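Local coordinates for protein transcriptional regulator, HTH_3 family (Vibrio cholerae, PDB 1Y9Q) that probably binds DNA through a helix-turn-helix domain and regulates transcription, with a cupin domain that holds zinc and D-methionine, at residues Asn89-Thr94 / Thr110-His115; Leu104-Ile109 / Val172-Val177; Glu128-Leu133 / His146-Gly151. One frame throughout, in Å; residues are numbered along the deposited sequence.

Contact 1. Residues Asn89-Thr94 / Thr110-His115. With MED (D-methionine), chain C.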
loop_
_atom_site.group_PDB
_atom_site.type_symbol
_atom_site.label_atom_id
_atom_site.label_comp_id
_atom_site.label_asym_id
_atom_site.label_seq_id
_atom_site.Cartn_x
_atom_site.Cartn_y
_atom_site.Cartn_z
ATOM N N ASN A 89 10.866 -13.483 4.855
ATOM C CA ASN A 89 10.670 -12.968 6.210
ATOM C C ASN A 89 9.224 -13.088 6.665
ATOM O O ASN A 89 8.792 -12.414 7.601
ATOM C CB ASN A 89 11.120 -11.510 6.316
ATOM C CG ASN A 89 12.628 -11.369 6.298
ATOM O OD1 ASN A 89 13.341 -12.180 6.888
ATOM N ND2 ASN A 89 13.120 -10.332 5.632
HETATM N N MSE A 90 8.477 -13.953 5.993
HETATM C CA MSE A 90 7.084 -14.171 6.333
HETATM C C MSE A 90 6.751 -15.621 6.042
HETATM O O MSE A 90 6.951 -16.102 4.926
HETATM C CB MSE A 90 6.185 -13.247 5.511
HETATM C CG MSE A 90 4.700 -13.431 5.768
HETATM SE SE MSE A 90 3.624 -12.181 4.765
HETATM C CE MSE A 90 2.768 -11.267 6.229
ATOM N N LYS A 91 6.259 -16.324 7.052
ATOM C CA LYS A 91 5.904 -17.720 6.880
ATOM C C LYS A 91 4.413 -17.907 7.127
ATOM O O LYS A 91 3.871 -17.392 8.104
ATOM C CB LYS A 91 6.735 -18.583 7.828
ATOM C CG LYS A 91 8.230 -18.411 7.602
ATOM C CD LYS A 91 9.054 -19.466 8.313
ATOM C CE LYS A 91 10.539 -19.271 8.027
ATOM N NZ LYS A 91 10.841 -19.295 6.567
ATOM N N ILE A 92 3.758 -18.636 6.227
ATOM C CA ILE A 92 2.322 -18.879 6.326
ATOM C C ILE A 92 1.989 -20.312 6.733
ATOM O O ILE A 92 2.403 -21.263 6.073
ATOM C CB ILE A 92 1.612 -18.620 4.973
ATOM C CG1 ILE A 92 2.071 -17.294 4.370
ATOM C CG2 ILE A 92 0.098 -18.616 5.171
ATOM C CD1 ILE A 92 1.814 -16.096 5.236
ATOM N N HIS A 93 1.242 -20.463 7.821
ATOM C CA HIS A 93 0.825 -21.785 8.271
ATOM C C HIS A 93 -0.698 -21.820 8.187
ATOM O O HIS A 93 -1.386 -21.246 9.033
ATOM C CB HIS A 93 1.262 -22.046 9.715
ATOM C CG HIS A 93 0.863 -23.396 10.228
ATOM N ND1 HIS A 93 0.784 -23.688 11.573
ATOM C CD2 HIS A 93 0.507 -24.529 9.578
ATOM C CE1 HIS A 93 0.394 -24.940 11.729
ATOM N NE2 HIS A 93 0.218 -25.473 10.533
ATOM N N THR A 94 -1.228 -22.482 7.164
ATOM C CA THR A 94 -2.676 -22.559 7.001
ATOM C C THR A 94 -3.287 -23.543 7.995
ATOM O O THR A 94 -3.042 -24.747 7.923
ATOM C CB THR A 94 -3.057 -22.983 5.562
ATOM O OG1 THR A 94 -2.509 -22.047 4.624
ATOM C CG2 THR A 94 -4.577 -23.016 5.399
ATOM N N THR A 110 3.956 -15.862 10.708
ATOM C CA THR A 110 5.169 -15.516 11.445
ATOM C C THR A 110 5.972 -14.497 10.648
ATOM O O THR A 110 6.404 -14.766 9.525
ATOM C CB THR A 110 6.058 -16.747 11.698
ATOM O OG1 THR A 110 5.335 -17.710 12.471
ATOM C CG2 THR A 110 7.323 -16.343 12.454
ATOM N N LEU A 111 6.151 -13.318 11.230
ATOM C CA LEU A 111 6.906 -12.251 10.598
ATOM C C LEU A 111 8.297 -12.225 11.220
ATOM O O LEU A 111 8.437 -12.313 12.443
ATOM C CB LEU A 111 6.209 -10.907 10.825
ATOM C CG LEU A 111 4.863 -10.708 10.130
ATOM C CD1 LEU A 111 4.252 -9.386 10.553
ATOM C CD2 LEU A 111 5.067 -10.747 8.628
ATOM N N LEU A 112 9.320 -12.101 10.382
ATOM C CA LEU A 112 10.699 -12.083 10.864
ATOM C C LEU A 112 11.457 -10.839 10.422
ATOM O O LEU A 112 11.034 -10.126 9.508
ATOM C CB LEU A 112 11.445 -13.320 10.364
ATOM C CG LEU A 112 10.869 -14.684 10.736
ATOM C CD1 LEU A 112 11.656 -15.774 10.020
ATOM C CD2 LEU A 112 10.914 -14.879 12.236
ATOM N N ASP A 113 12.576 -10.583 11.093
ATOM C CA ASP A 113 13.427 -9.444 10.785
ATOM C C ASP A 113 12.592 -8.179 10.599
ATOM O O ASP A 113 12.761 -7.451 9.620
ATOM C CB ASP A 113 14.230 -9.741 9.516
ATOM C CG ASP A 113 15.454 -8.858 9.381
ATOM O OD1 ASP A 113 16.293 -8.863 10.308
ATOM O OD2 ASP A 113 15.583 -8.167 8.348
ATOM N N HIS A 114 11.701 -7.927 11.555
ATOM C CA HIS A 114 10.802 -6.776 11.538
ATOM C C HIS A 114 10.241 -6.470 10.152
ATOM O O HIS A 114 10.080 -5.313 9.766
ATOM C CB HIS A 114 11.485 -5.532 12.147
ATOM C CG HIS A 114 12.694 -5.052 11.401
ATOM N ND1 HIS A 114 12.614 -4.376 10.203
ATOM C CD2 HIS A 114 14.012 -5.106 11.715
ATOM C CE1 HIS A 114 13.830 -4.031 9.810
ATOM N NE2 HIS A 114 14.695 -4.462 10.711
ATOM N N HIS A 115 9.928 -7.529 9.413
ATOM C CA HIS A 115 9.376 -7.399 8.071
ATOM C C HIS A 115 8.061 -6.619 8.072
ATOM O O HIS A 115 7.274 -6.704 9.020
ATOM C CB HIS A 115 9.131 -8.783 7.467
ATOM C CG HIS A 115 8.467 -8.747 6.124
ATOM N ND1 HIS A 115 9.111 -8.316 4.986
ATOM C CD2 HIS A 115 7.204 -9.061 5.748
ATOM C CE1 HIS A 115 8.273 -8.364 3.963
ATOM N NE2 HIS A 115 7.110 -8.810 4.399
HETATM N N MED C . -4.610 -11.257 4.413
HETATM C CA MED C . -3.258 -11.656 3.925
HETATM C C MED C . -2.545 -10.473 3.259
HETATM O O MED C . -3.060 -9.350 3.160
HETATM C CB MED C . -2.440 -12.217 5.111
HETATM C CG MED C . -1.029 -12.721 4.889
HETATM S SD MED C . -1.199 -14.218 3.871
HETATM C CE MED C . -2.064 -15.303 4.917
HETATM O OXT MED C . -1.418 -10.633 2.792
#
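M90 and L111 carry the apolar part of this contact. Their side chains lie next to each other on the same face of the sheet and point the same way. The methyl CE of M90, a selenomethionine, sits 3.4 Å from CD2 of L111, which is tight for two carbons. CG of M90 is anti to the backbone N (chi1 178°), and the bend at chi3 brings CE back to the leucine. CB of H115 packs on CB of N89 at 3.6 Å, while CD2 of L111 lies at the edge of the H115 ring, in the ring plane. The N89 amide crosses D113 at a slant, with OD1 nearest its CB.

Three backbone bonds hold these side chains in register. K91 and T110 form an antiparallel hydrogen-bonded pair. K91 N donates to T110 O at 2.9 Å, and T110 N donates to K91 O at 3.0 Å. Beyond the last bridge, L112 N binds N89 O at 2.8 Å, with the donor 36° above the carbonyl plane. A bond from H115 N to L112 O at 2.8 Å closes the turn of residues 112-115. The end of K91 leads away, and its NZ binds S83 OG. H115 NE2 binds Q117 OE1.

I92 starts away from residues 110-115, though its end turns back nearer, and belongs to the D-methionine pocket. Its CD1 comes within 3.8 Å of the ligand SD. Here strands 90-99 and 104-111 meet as a beta hairpin at one edge of the five-stranded sheet of the cupin domain. M90 and I92 pack on I53 of helix 53-63, and L111 touches F173 of strand 171-178.

Contact 2. Residues Leu104-Ile109 / Val172-Val177; sequences LEIFEI and VFQNIV. With MED (D-methionine), chain C.
The rings of F107 and F173 each take a carbon over one face. The F107 ring receives the methyl CE of D-methionine, 3.4 Å above its plane and offset toward the rim. CG2 of V177 lies at the edge of the same ring, 4.1 Å from CE2. The F173 ring receives CB of I109 in a CH-pi contact, 3.9 Å from the ring centroid and 23° off the normal. CG of F173 takes the crowded position between the backbone N and the carbonyl carbon (chi1 64°). From there its ring lies beside I109, and the two side chains point the same way. CD1 of I109 leads away from that ring and reaches the ligand CE at 3.6 Å.

The two strands are antiparallel, at 165°, and carry six backbone hydrogen bonds. E105 pairs with V177, F107 with N175 and I109 with F173, all as hydrogen-bonded pairs. The bond from F107 N to N175 O is 2.9 Å, and that from I109 N to F173 O is 2.8 Å. The E105 N bond to V177 O is longer, at 3.1 Å, and more bent. CA-H...O contacts, such as that of V172 CA with I109 O, add to the pairing.

The other face of the sheet is partly exposed. There CG1 of I106 meets CG1 of I176 at 4.1 Å, and the end of Q174 crosses CG2 of I106. On the ligand face, W57 of helix 53-63 touches E105, F107 and V177. The E105 carboxylate is buried but satisfied: OE1 binds S68 OG, and OE2 binds Y179 OH. F107 and I109 thus give the ligand methyl an apolar seat on this beta-barrel wall, which suits a thioether side chain.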
loop_
_atom_site.group_PDB
_atom_site.type_symbol
_atom_site.label_atom_id
_atom_site.label_comp_id
_atom_site.label_asym_id
_atom_site.label_seq_id
_atom_site.Cartn_x
_atom_site.Cartn_y
_atom_site.Cartn_z
ATOM N N LEU A 104 -14.719 -18.823 5.849
ATOM C CA LEU A 104 -13.441 -18.596 6.513
ATOM C C LEU A 104 -12.202 -19.307 5.983
ATOM O O LEU A 104 -12.244 -20.451 5.529
ATOM C CB LEU A 104 -13.541 -18.928 8.005
ATOM C CG LEU A 104 -14.674 -18.328 8.832
ATOM C CD1 LEU A 104 -14.421 -18.661 10.300
ATOM C CD2 LEU A 104 -14.757 -16.813 8.612
ATOM N N GLU A 105 -11.090 -18.597 6.106
ATOM C CA GLU A 105 -9.768 -19.058 5.716
ATOM C C GLU A 105 -8.942 -18.639 6.932
ATOM O O GLU A 105 -8.956 -17.467 7.292
ATOM C CB GLU A 105 -9.334 -18.283 4.480
ATOM C CG GLU A 105 -8.262 -18.925 3.682
ATOM C CD GLU A 105 -8.173 -18.321 2.301
ATOM O OE1 GLU A 105 -8.178 -19.097 1.335
ATOM O OE2 GLU A 105 -8.097 -17.077 2.184
ATOM N N ILE A 106 -8.241 -19.573 7.573
ATOM C CA ILE A 106 -7.477 -19.226 8.774
ATOM C C ILE A 106 -5.990 -19.567 8.706
ATOM O O ILE A 106 -5.605 -20.712 8.434
ATOM C CB ILE A 106 -8.091 -19.904 10.016
ATOM C CG1 ILE A 106 -9.565 -19.514 10.126
ATOM C CG2 ILE A 106 -7.347 -19.487 11.273
ATOM C CD1 ILE A 106 -10.314 -20.231 11.236
ATOM N N PHE A 107 -5.163 -18.563 8.988
ATOM C CA PHE A 107 -3.716 -18.720 8.939
ATOM C C PHE A 107 -3.021 -18.315 10.229
ATOM O O PHE A 107 -3.552 -17.542 11.026
ATOM C CB PHE A 107 -3.126 -17.837 7.843
ATOM C CG PHE A 107 -3.817 -17.949 6.526
ATOM C CD1 PHE A 107 -3.493 -18.965 5.637
ATOM C CD2 PHE A 107 -4.782 -17.019 6.163
ATOM C CE1 PHE A 107 -4.121 -19.052 4.398
ATOM C CE2 PHE A 107 -5.418 -17.091 4.930
ATOM C CZ PHE A 107 -5.086 -18.111 4.044
ATOM N N GLU A 108 -1.817 -18.849 10.413
ATOM C CA GLU A 108 -0.974 -18.487 11.544
ATOM C C GLU A 108 0.242 -17.925 10.817
ATOM O O GLU A 108 0.935 -18.654 10.110
ATOM C CB GLU A 108 -0.588 -19.709 12.381
ATOM C CG GLU A 108 0.192 -19.330 13.625
ATOM C CD GLU A 108 0.257 -20.444 14.648
ATOM O OE1 GLU A 108 -0.809 -20.857 15.156
ATOM O OE2 GLU A 108 1.379 -20.901 14.947
ATOM N N ILE A 109 0.481 -16.629 10.974
ATOM C CA ILE A 109 1.572 -15.947 10.280
ATOM C C ILE A 109 2.747 -15.560 11.170
ATOM O O ILE A 109 2.558 -14.985 12.238
ATOM C CB ILE A 109 1.069 -14.642 9.622
ATOM C CG1 ILE A 109 -0.197 -14.913 8.801
ATOM C CG2 ILE A 109 2.165 -14.031 8.766
ATOM C CD1 ILE A 109 -0.045 -16.018 7.794
ATOM N N VAL A 172 4.239 -13.278 15.765
ATOM C CA VAL A 172 3.398 -14.341 15.244
ATOM C C VAL A 172 1.964 -13.959 15.555
ATOM O O VAL A 172 1.667 -13.502 16.660
ATOM C CB VAL A 172 3.712 -15.689 15.920
ATOM C CG1 VAL A 172 2.827 -16.784 15.334
ATOM C CG2 VAL A 172 5.186 -16.037 15.733
ATOM N N PHE A 173 1.074 -14.126 14.582
ATOM C CA PHE A 173 -0.325 -13.782 14.801
ATOM C C PHE A 173 -1.269 -14.658 14.001
ATOM O O PHE A 173 -0.906 -15.175 12.945
ATOM C CB PHE A 173 -0.572 -12.306 14.459
ATOM C CG PHE A 173 -0.357 -11.955 13.002
ATOM C CD1 PHE A 173 -1.436 -11.844 12.132
ATOM C CD2 PHE A 173 0.922 -11.696 12.514
ATOM C CE1 PHE A 173 -1.250 -11.477 10.798
ATOM C CE2 PHE A 173 1.121 -11.329 11.184
ATOM C CZ PHE A 173 0.031 -11.218 10.324
ATOM N N GLN A 174 -2.477 -14.839 14.521
ATOM C CA GLN A 174 -3.472 -15.621 13.820
ATOM C C GLN A 174 -4.225 -14.640 12.938
ATOM O O GLN A 174 -4.562 -13.538 13.375
ATOM C CB GLN A 174 -4.469 -16.274 14.780
ATOM C CG GLN A 174 -5.523 -17.088 14.031
ATOM C CD GLN A 174 -6.689 -17.498 14.898
ATOM O OE1 GLN A 174 -7.445 -16.655 15.383
ATOM N NE2 GLN A 174 -6.843 -18.804 15.101
ATOM N N ASN A 175 -4.484 -15.036 11.700
ATOM C CA ASN A 175 -5.211 -14.179 10.781
ATOM C C ASN A 175 -6.415 -14.934 10.234
ATOM O O ASN A 175 -6.260 -15.956 9.576
ATOM C CB ASN A 175 -4.283 -13.737 9.641
ATOM C CG ASN A 175 -4.960 -12.792 8.651
ATOM O OD1 ASN A 175 -5.782 -11.950 9.023
ATOM N ND2 ASN A 175 -4.590 -12.912 7.384
ATOM N N ILE A 176 -7.612 -14.442 10.540
ATOM C CA ILE A 176 -8.838 -15.050 10.032
ATOM C C ILE A 176 -9.316 -14.153 8.894
ATOM O O ILE A 176 -9.512 -12.954 9.094
ATOM C CB ILE A 176 -9.947 -15.090 11.108
ATOM C CG1 ILE A 176 -9.550 -16.037 12.239
ATOM C CG2 ILE A 176 -11.270 -15.510 10.482
ATOM C CD1 ILE A 176 -10.478 -15.950 13.435
ATOM N N VAL A 177 -9.488 -14.718 7.702
ATOM C CA VAL A 177 -9.970 -13.935 6.562
ATOM C C VAL A 177 -11.384 -14.425 6.250
ATOM O O VAL A 177 -11.579 -15.575 5.852
ATOM C CB VAL A 177 -9.066 -14.126 5.326
ATOM C CG1 VAL A 177 -9.584 -13.298 4.164
ATOM C CG2 VAL A 177 -7.637 -13.720 5.667
HETATM N N MED C . -4.610 -11.257 4.413
HETATM C CA MED C . -3.258 -11.656 3.925
HETATM C C MED C . -2.545 -10.473 3.259
HETATM O O MED C . -3.060 -9.350 3.160
HETATM C CB MED C . -2.440 -12.217 5.111
HETATM C CG MED C . -1.029 -12.721 4.889
HETATM S SD MED C . -1.199 -14.218 3.871
HETATM C CE MED C . -2.064 -15.303 4.917
HETATM O OXT MED C . -1.418 -10.633 2.792
#

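Contact 3. Residues Glu128-Leu133 / His146-Gly151. With ZN (zinc ion), chain B; MED (D-methionine), chain C.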
loop_
_atom_site.group_PDB
_atom_site.type_symbol
_atom_site.label_atom_id
_atom_site.label_comp_id
_atom_site.label_asym_id
_atom_site.label_seq_id
_atom_site.Cartn_x
_atom_site.Cartn_y
_atom_site.Cartn_z
ATOM N N GLU A 128 -11.032 -9.032 8.007
ATOM C CA GLU A 128 -9.938 -9.752 8.654
ATOM C C GLU A 128 -9.930 -9.577 10.156
ATOM O O GLU A 128 -10.289 -8.513 10.669
ATOM C CB GLU A 128 -8.580 -9.296 8.109
ATOM C CG GLU A 128 -8.244 -9.851 6.746
ATOM C CD GLU A 128 -6.828 -9.519 6.322
ATOM O OE1 GLU A 128 -5.903 -9.703 7.139
ATOM O OE2 GLU A 128 -6.641 -9.083 5.173
ATOM N N TYR A 129 -9.524 -10.644 10.844
ATOM C CA TYR A 129 -9.384 -10.670 12.294
ATOM C C TYR A 129 -7.906 -10.941 12.560
ATOM O O TYR A 129 -7.281 -11.734 11.853
ATOM C CB TYR A 129 -10.187 -11.812 12.915
ATOM C CG TYR A 129 -11.678 -11.618 12.902
ATOM C CD1 TYR A 129 -12.355 -11.240 14.061
ATOM C CD2 TYR A 129 -12.419 -11.830 11.740
ATOM C CE1 TYR A 129 -13.735 -11.078 14.069
ATOM C CE2 TYR A 129 -13.808 -11.666 11.736
ATOM C CZ TYR A 129 -14.455 -11.293 12.905
ATOM O OH TYR A 129 -15.822 -11.143 12.923
ATOM N N ILE A 130 -7.362 -10.292 13.584
ATOM C CA ILE A 130 -5.959 -10.459 13.950
ATOM C C ILE A 130 -5.855 -10.724 15.450
ATOM O O ILE A 130 -6.508 -10.054 16.251
ATOM C CB ILE A 130 -5.140 -9.171 13.652
ATOM C CG1 ILE A 130 -5.225 -8.802 12.169
ATOM C CG2 ILE A 130 -3.695 -9.366 14.075
ATOM C CD1 ILE A 130 -4.492 -9.745 11.242
ATOM N N HIS A 131 -5.039 -11.706 15.822
ATOM C CA HIS A 131 -4.815 -12.039 17.225
ATOM C C HIS A 131 -3.318 -12.303 17.361
ATOM O O HIS A 131 -2.789 -13.249 16.771
ATOM C CB HIS A 131 -5.608 -13.286 17.630
ATOM C CG HIS A 131 -5.610 -13.545 19.105
ATOM N ND1 HIS A 131 -6.009 -14.746 19.650
ATOM C CD2 HIS A 131 -5.252 -12.760 20.150
ATOM C CE1 HIS A 131 -5.892 -14.691 20.966
ATOM N NE2 HIS A 131 -5.434 -13.496 21.294
ATOM N N VAL A 132 -2.634 -11.447 18.114
ATOM C CA VAL A 132 -1.193 -11.579 18.294
ATOM C C VAL A 132 -0.827 -12.699 19.261
ATOM O O VAL A 132 -1.205 -12.675 20.432
ATOM C CB VAL A 132 -0.573 -10.255 18.791
ATOM C CG1 VAL A 132 0.947 -10.367 18.805
ATOM C CG2 VAL A 132 -1.001 -9.106 17.884
ATOM N N LEU A 133 -0.091 -13.683 18.761
ATOM C CA LEU A 133 0.324 -14.812 19.585
ATOM C C LEU A 133 1.667 -14.548 20.269
ATOM O O LEU A 133 1.901 -15.001 21.392
ATOM C CB LEU A 133 0.430 -16.075 18.729
ATOM C CG LEU A 133 -0.834 -16.488 17.965
ATOM C CD1 LEU A 133 -0.560 -17.743 17.154
ATOM C CD2 LEU A 133 -1.972 -16.729 18.952
ATOM N N HIS A 146 -2.011 0.503 13.716
ATOM C CA HIS A 146 -2.550 0.168 15.025
ATOM C C HIS A 146 -1.564 -0.820 15.642
ATOM O O HIS A 146 -1.330 -1.890 15.085
ATOM C CB HIS A 146 -3.935 -0.478 14.887
ATOM C CG HIS A 146 -4.898 0.329 14.072
ATOM N ND1 HIS A 146 -4.773 0.478 12.707
ATOM C CD2 HIS A 146 -5.979 1.060 14.432
ATOM C CE1 HIS A 146 -5.734 1.267 12.262
ATOM N NE2 HIS A 146 -6.481 1.635 13.288
ATOM N N GLU A 147 -0.971 -0.453 16.776
ATOM C CA GLU A 147 0.004 -1.319 17.439
ATOM C C GLU A 147 -0.699 -2.338 18.328
ATOM O O GLU A 147 -1.620 -2.001 19.074
ATOM C CB GLU A 147 0.986 -0.482 18.268
ATOM C CG GLU A 147 2.432 -0.956 18.156
ATOM C CD GLU A 147 3.438 -0.008 18.807
ATOM O OE1 GLU A 147 3.144 1.205 18.939
ATOM O OE2 GLU A 147 4.538 -0.482 19.169
ATOM N N LEU A 148 -0.253 -3.586 18.237
ATOM C CA LEU A 148 -0.837 -4.676 19.004
ATOM C C LEU A 148 0.232 -5.518 19.689
ATOM O O LEU A 148 1.169 -5.985 19.046
ATOM C CB LEU A 148 -1.650 -5.583 18.079
ATOM C CG LEU A 148 -2.756 -4.947 17.239
ATOM C CD1 LEU A 148 -3.273 -5.973 16.235
ATOM C CD2 LEU A 148 -3.868 -4.462 18.145
ATOM N N GLN A 149 0.075 -5.718 20.993
ATOM C CA GLN A 149 1.016 -6.527 21.758
ATOM C C GLN A 149 0.456 -7.939 21.873
ATOM O O GLN A 149 -0.679 -8.198 21.458
ATOM C CB GLN A 149 1.198 -5.946 23.157
ATOM C CG GLN A 149 1.674 -4.505 23.173
ATOM C CD GLN A 149 1.764 -3.959 24.579
ATOM O OE1 GLN A 149 2.473 -4.506 25.422
ATOM N NE2 GLN A 149 1.040 -2.877 24.843
ATOM N N GLN A 150 1.245 -8.841 22.448
ATOM C CA GLN A 150 0.821 -10.223 22.620
ATOM C C GLN A 150 -0.550 -10.290 23.285
ATOM O O GLN A 150 -0.799 -9.616 24.284
ATOM C CB GLN A 150 1.837 -11.002 23.469
ATOM C CG GLN A 150 1.415 -12.446 23.735
ATOM C CD GLN A 150 2.456 -13.252 24.496
ATOM O OE1 GLN A 150 2.921 -12.844 25.557
ATOM N NE2 GLN A 150 2.815 -14.411 23.957
ATOM N N GLY A 151 -1.438 -11.099 22.717
ATOM C CA GLY A 151 -2.770 -11.243 23.280
ATOM C C GLY A 151 -3.787 -10.238 22.771
ATOM O O GLY A 151 -4.991 -10.470 22.873
HETATM ZN ZN ZN B . -4.900 -9.078 4.091
HETATM N N MED C . -4.610 -11.257 4.413
HETATM C CA MED C . -3.258 -11.656 3.925
HETATM C C MED C . -2.545 -10.473 3.259
HETATM O O MED C . -3.060 -9.350 3.160
HETATM C CB MED C . -2.440 -12.217 5.111
HETATM C CG MED C . -1.029 -12.721 4.889
HETATM S SD MED C . -1.199 -14.218 3.871
HETATM C CE MED C . -2.064 -15.303 4.917
HETATM O OXT MED C . -1.418 -10.633 2.792
#
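I130 and V132 meet L148 where the two sheets of the cupin beta-barrel face each other, strand 127-134 from one and strand 144-148 from the other. The side chains of I130 and L148 cross at about a right angle. CG2 of I130 touches CD1 of L148 at 4.0 Å. V132 meets L148 obliquely, with CG2 against L148 CB at 3.6 Å. CB of V132 also rests on the backbone, 3.4 Å from Q149 O. M137 of strand 137-141 covers both I130 and V132, and I154 of strand 153-157 packs on I130 and L148.

Polar bonds take over at the end of the contact. G151 N donates to V132 O at 2.8 Å. The Q150 side chain is extended beyond CG, and CG itself is anti to the backbone N (chi1 177°). Its NE2 gives a nearly straight bond to L133 O, 2.8 Å long, and that oxygen lies close to the amide plane. The edge of the H131 ring faces G151. At G151 phi is 88° and psi -20°, angles that would press a CB into the O of Q150.

The other end of strand 127-134 reaches the metal site. E128 binds zinc together with H122, H162 and Y164, in the manner of a metal-binding cupin. D-methionine chelates the same ion through its amino N and its carboxylate O. E128 makes its metal bond through OE2, which lies 2.0 Å from the zinc, while OE1 stays 3.3 Å from it.

Overall arrangement
Contacts 1 and 2 share strand 104-111, whose two edges pair with strands 90-99 and 171-178. Contact 2 adjoins contact 3, as strands 171-178 and 127-134 are neighbours. Contact 2 is the most central, with half its touching residues buried. Contact 3 lies farthest from the chain centre and includes exposed glutamines. Contact 1 sets a buried pair beside a more open turn. Regular antiparallel pairing dominates contact 2. Contact 1 has a shorter run, and contact 3 joins buried apolar packing between sheets to two single bonds, one from a side chain. All three reach D-methionine: contact 1 at its thioether, contact 2 there and, through N175, beside its amino-acid part, contact 3 at its amino end and through the zinc.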